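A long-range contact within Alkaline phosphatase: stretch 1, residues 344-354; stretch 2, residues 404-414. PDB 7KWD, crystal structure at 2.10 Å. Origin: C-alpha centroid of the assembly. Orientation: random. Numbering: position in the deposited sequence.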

# COMPACT_ATOMS: atom_id res chain seq x y z
N PRO A 344 -8.42 -0.39 23.44
CA PRO A 344 -9.02 -1.35 24.39
C PRO A 344 -8.65 -2.79 24.15
O PRO A 344 -8.90 -3.61 25.05
CB PRO A 344 -10.54 -1.15 24.18
CG PRO A 344 -10.65 0.30 23.68
CD PRO A 344 -9.45 0.42 22.75
N GLN A 345 -8.11 -3.15 22.97
CA GLN A 345 -7.84 -4.56 22.69
C GLN A 345 -6.78 -5.11 23.64
O GLN A 345 -5.85 -4.41 24.04
CB GLN A 345 -7.41 -4.73 21.24
CG GLN A 345 -8.53 -4.37 20.30
CD GLN A 345 -8.31 -4.91 18.92
OE1 GLN A 345 -7.37 -5.64 18.69
NE2 GLN A 345 -9.20 -4.57 18.00
N ARG A 346 -6.98 -6.37 24.04
CA ARG A 346 -6.14 -7.00 25.04
C ARG A 346 -5.68 -8.40 24.63
O ARG A 346 -4.92 -9.03 25.38
CB ARG A 346 -6.86 -7.09 26.40
CG ARG A 346 -7.13 -5.75 27.10
CD ARG A 346 -5.85 -5.16 27.68
NE ARG A 346 -6.12 -3.85 28.26
CZ ARG A 346 -6.14 -2.71 27.59
NH1 ARG A 346 -5.88 -2.69 26.28
NH2 ARG A 346 -6.39 -1.58 28.22
N ALA A 347 -6.13 -8.92 23.48
CA ALA A 347 -5.64 -10.21 23.01
C ALA A 347 -5.89 -10.34 21.51
O ALA A 347 -6.69 -9.60 20.92
CB ALA A 347 -6.30 -11.37 23.77
N SER A 348 -5.18 -11.28 20.90
CA SER A 348 -5.36 -11.58 19.49
C SER A 348 -6.49 -12.57 19.27
O SER A 348 -6.92 -13.28 20.17
CB SER A 348 -4.07 -12.18 18.94
OG SER A 348 -3.81 -13.44 19.57
N PHE A 349 -6.95 -12.65 18.01
CA PHE A 349 -7.88 -13.71 17.62
C PHE A 349 -7.33 -15.10 17.94
O PHE A 349 -8.09 -16.02 18.23
CB PHE A 349 -8.17 -13.61 16.12
CG PHE A 349 -9.10 -12.47 15.72
CD1 PHE A 349 -9.99 -11.92 16.62
CD2 PHE A 349 -9.09 -11.99 14.42
CE1 PHE A 349 -10.85 -10.91 16.23
CE2 PHE A 349 -9.94 -10.98 14.03
CZ PHE A 349 -10.82 -10.44 14.94
N GLU A 350 -6.01 -15.27 17.84
CA GLU A 350 -5.38 -16.57 18.08
C GLU A 350 -5.54 -16.98 19.53
O GLU A 350 -5.80 -18.15 19.83
CB GLU A 350 -3.90 -16.50 17.70
CG GLU A 350 -3.04 -17.66 18.18
CD GLU A 350 -1.58 -17.52 17.74
OE1 GLU A 350 -0.73 -17.12 18.58
OE2 GLU A 350 -1.28 -17.79 16.56
N HIS A 351 -5.38 -16.02 20.43
CA HIS A 351 -5.54 -16.30 21.85
C HIS A 351 -7.00 -16.50 22.20
O HIS A 351 -7.35 -17.46 22.89
CB HIS A 351 -4.92 -15.18 22.63
CG HIS A 351 -4.97 -15.35 24.11
ND1 HIS A 351 -3.99 -16.01 24.80
CD2 HIS A 351 -5.86 -14.92 25.02
CE1 HIS A 351 -4.27 -15.97 26.09
NE2 HIS A 351 -5.40 -15.31 26.25
N MET A 352 -7.87 -15.63 21.69
CA MET A 352 -9.30 -15.84 21.83
C MET A 352 -9.69 -17.25 21.41
O MET A 352 -10.34 -17.97 22.17
CB MET A 352 -10.07 -14.80 21.01
CG MET A 352 -9.93 -13.36 21.59
SD MET A 352 -10.54 -12.02 20.51
CE MET A 352 -12.31 -12.53 20.44
N LEU A 353 -9.28 -17.67 20.21
CA LEU A 353 -9.64 -19.01 19.76
C LEU A 353 -9.13 -20.06 20.74
O LEU A 353 -9.82 -21.04 21.05
CB LEU A 353 -9.06 -19.25 18.37
CG LEU A 353 -9.95 -19.19 17.14
CD1 LEU A 353 -11.32 -18.62 17.40
CD2 LEU A 353 -9.27 -18.40 16.01
N ARG A 354 -7.92 -19.88 21.25
CA ARG A 354 -7.39 -20.82 22.22
C ARG A 354 -8.27 -20.85 23.46
O ARG A 354 -8.66 -21.92 23.93
CB ARG A 354 -5.96 -20.40 22.53
CG ARG A 354 -5.08 -21.36 23.25
CD ARG A 354 -3.71 -20.69 23.42
NE ARG A 354 -3.01 -20.54 22.13
CZ ARG A 354 -2.29 -19.48 21.75
NH1 ARG A 354 -2.14 -18.39 22.53
NH2 ARG A 354 -1.70 -19.51 20.55
N GLN A 404 -9.28 -18.90 8.29
CA GLN A 404 -10.50 -19.13 9.06
C GLN A 404 -10.19 -19.98 10.26
O GLN A 404 -9.30 -20.83 10.21
CB GLN A 404 -11.57 -19.80 8.19
CG GLN A 404 -11.96 -19.00 6.95
CD GLN A 404 -12.81 -17.79 7.31
OE1 GLN A 404 -13.19 -17.64 8.47
NE2 GLN A 404 -13.12 -16.94 6.32
N PRO A 405 -10.90 -19.78 11.38
CA PRO A 405 -12.07 -18.89 11.41
C PRO A 405 -11.79 -17.40 11.64
O PRO A 405 -12.73 -16.62 11.71
CB PRO A 405 -12.88 -19.45 12.59
CG PRO A 405 -11.82 -19.94 13.54
CD PRO A 405 -10.67 -20.44 12.68
N ALA A 406 -10.52 -17.01 11.71
CA ALA A 406 -10.18 -15.64 12.11
C ALA A 406 -10.85 -14.59 11.23
O ALA A 406 -11.29 -13.55 11.74
CB ALA A 406 -8.67 -15.44 12.10
N ASN A 407 -10.91 -14.81 9.91
CA ASN A 407 -11.47 -13.78 9.05
C ASN A 407 -12.97 -13.62 9.28
O ASN A 407 -13.50 -12.51 9.14
CB ASN A 407 -11.21 -14.06 7.56
CG ASN A 407 -9.73 -13.91 7.13
OD1 ASN A 407 -9.42 -14.12 5.96
ND2 ASN A 407 -8.83 -13.55 8.05
N THR A 408 -13.68 -14.71 9.60
CA THR A 408 -15.08 -14.55 10.00
C THR A 408 -15.16 -13.75 11.29
O THR A 408 -16.05 -12.90 11.46
CB THR A 408 -15.76 -15.91 10.14
OG1 THR A 408 -15.70 -16.62 8.89
CG2 THR A 408 -17.23 -15.74 10.55
N MET A 409 -14.24 -14.00 12.22
CA MET A 409 -14.18 -13.20 13.44
C MET A 409 -14.05 -11.72 13.11
O MET A 409 -14.72 -10.87 13.70
CB MET A 409 -13.02 -13.69 14.31
CG MET A 409 -13.27 -15.09 14.88
SD MET A 409 -11.88 -15.83 15.74
CE MET A 409 -11.90 -14.94 17.30
N ALA A 410 -13.21 -11.38 12.13
CA ALA A 410 -13.01 -9.97 11.82
C ALA A 410 -14.28 -9.36 11.27
O ALA A 410 -14.69 -8.27 11.70
CB ALA A 410 -11.86 -9.82 10.82
N TRP A 411 -14.96 -10.08 10.38
CA TRP A 411 -16.22 -9.60 9.84
C TRP A 411 -17.31 -9.57 10.89
O TRP A 411 -18.20 -8.72 10.83
CB TRP A 411 -16.65 -10.47 8.66
CG TRP A 411 -16.04 -10.06 7.37
CD1 TRP A 411 -15.00 -10.65 6.71
CD2 TRP A 411 -16.46 -8.96 6.55
NE1 TRP A 411 -14.75 -9.99 5.53
CE2 TRP A 411 -15.63 -8.94 5.42
CE3 TRP A 411 -17.46 -7.98 6.67
CZ2 TRP A 411 -15.76 -7.99 4.42
CZ3 TRP A 411 -17.58 -7.04 5.68
CH2 TRP A 411 -16.74 -7.05 4.57
N ALA A 412 -17.24 -10.46 11.88
CA ALA A 412 -18.22 -10.44 12.96
C ALA A 412 -18.16 -9.15 13.75
O ALA A 412 -19.18 -8.70 14.28
CB ALA A 412 -18.00 -11.66 13.86
N MET A 413 -16.97 -8.51 13.82
CA MET A 413 -16.82 -7.25 14.55
C MET A 413 -16.65 -6.06 13.62
O MET A 413 -15.97 -5.09 13.96
CB MET A 413 -15.66 -7.34 15.54
CG MET A 413 -14.28 -7.49 14.91
SD MET A 413 -13.04 -7.65 16.23
CE MET A 413 -12.76 -5.96 16.68
N VAL A 414 -17.29 -6.10 12.46
CA VAL A 414 -17.23 -5.00 11.52
C VAL A 414 -17.96 -3.79 12.09
O VAL A 414 -18.90 -3.91 12.87
CB VAL A 414 -17.82 -5.43 10.16
CG1 VAL A 414 -19.29 -5.77 10.33
CG2 VAL A 414 -17.69 -4.37 9.11

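The opening of a longer helix, residues 349-354 of stretch 1, and helix 406-412 of stretch 2 meet nearly at right angles: their N-to-C directions differ by 103° and their axes come no closer than 10.9 Å. The backbones are nearest where both helices begin, with Phe-349 CA 6.3 Å from Ala-406 CA. No hydrogen bond or salt bridge links the stretches; the contact rests on apolar and sulfur-aromatic packing and buries 392 Å², both sides summed.

Pro-344 lies out of reach. Gln-345 points toward stretch 2, and its NE2 sits 4.0 Å from Met-413 CE, a van der Waals contact, not a hydrogen bond. Arg-346 turns back on its own stretch, where NH1 donates to Gln-345 O at 2.8 Å. Ala-347 leads to Ser-348, the N-cap of the first helix: its OG accepts from His-351 N at 3.1 Å, satisfying an amide that has no helical carbonyl before it.

Phe-349, the first helical residue, is the centre of the contact and has 102 Å² covered by stretch 2. Met-409 lies over one face of its ring, CB standing 3.9 Å from the ring centroid and only 8° off the normal, a CH-pi arrangement. The same side chain continues along the ring, its CE reaching Phe-349 CD1 at 3.6 Å, while its SD approaches the centroid obliquely at 4.8 Å. Met-413, just past the end of the second helix, places SD at the ring edge, 3.8 Å from Phe-349 CZ, so its sulfur lies near the ring plane. Beside Ala-406 and Ala-410, one helical turn apart, the ring lies close to the helix backbone: Phe-349 CE2 is 3.9 Å from Ala-410 CB and 3.7 Å from Ala-406 O. That carbonyl already accepts the helical hydrogen bond from Ala-410 N at 2.9 Å.

Glu-350 points away and forms a salt bridge within its own helix, OE1 to Arg-354 NH2 at 3.2 Å, with a weak hydrogen bond. His-351 is out of reach, but Met-352 turns toward stretch 2 and brings its CE to 4.0 Å from Met-409 CE, methyl against methyl.

Leu-353, one turn after Phe-349, extends the apolar patch. Its CD1 lies 3.3 Å from Met-409 SD, closer than an ordinary carbon-sulfur contact, and the leucine is off rotamer (chi1 -103°, chi2 11°). Its CD2 meets Pro-405 CG at 3.9 Å, just before the second helix. Met-409 thus touches Phe-349, Met-352 and Leu-353, joining three side chains of the first helix.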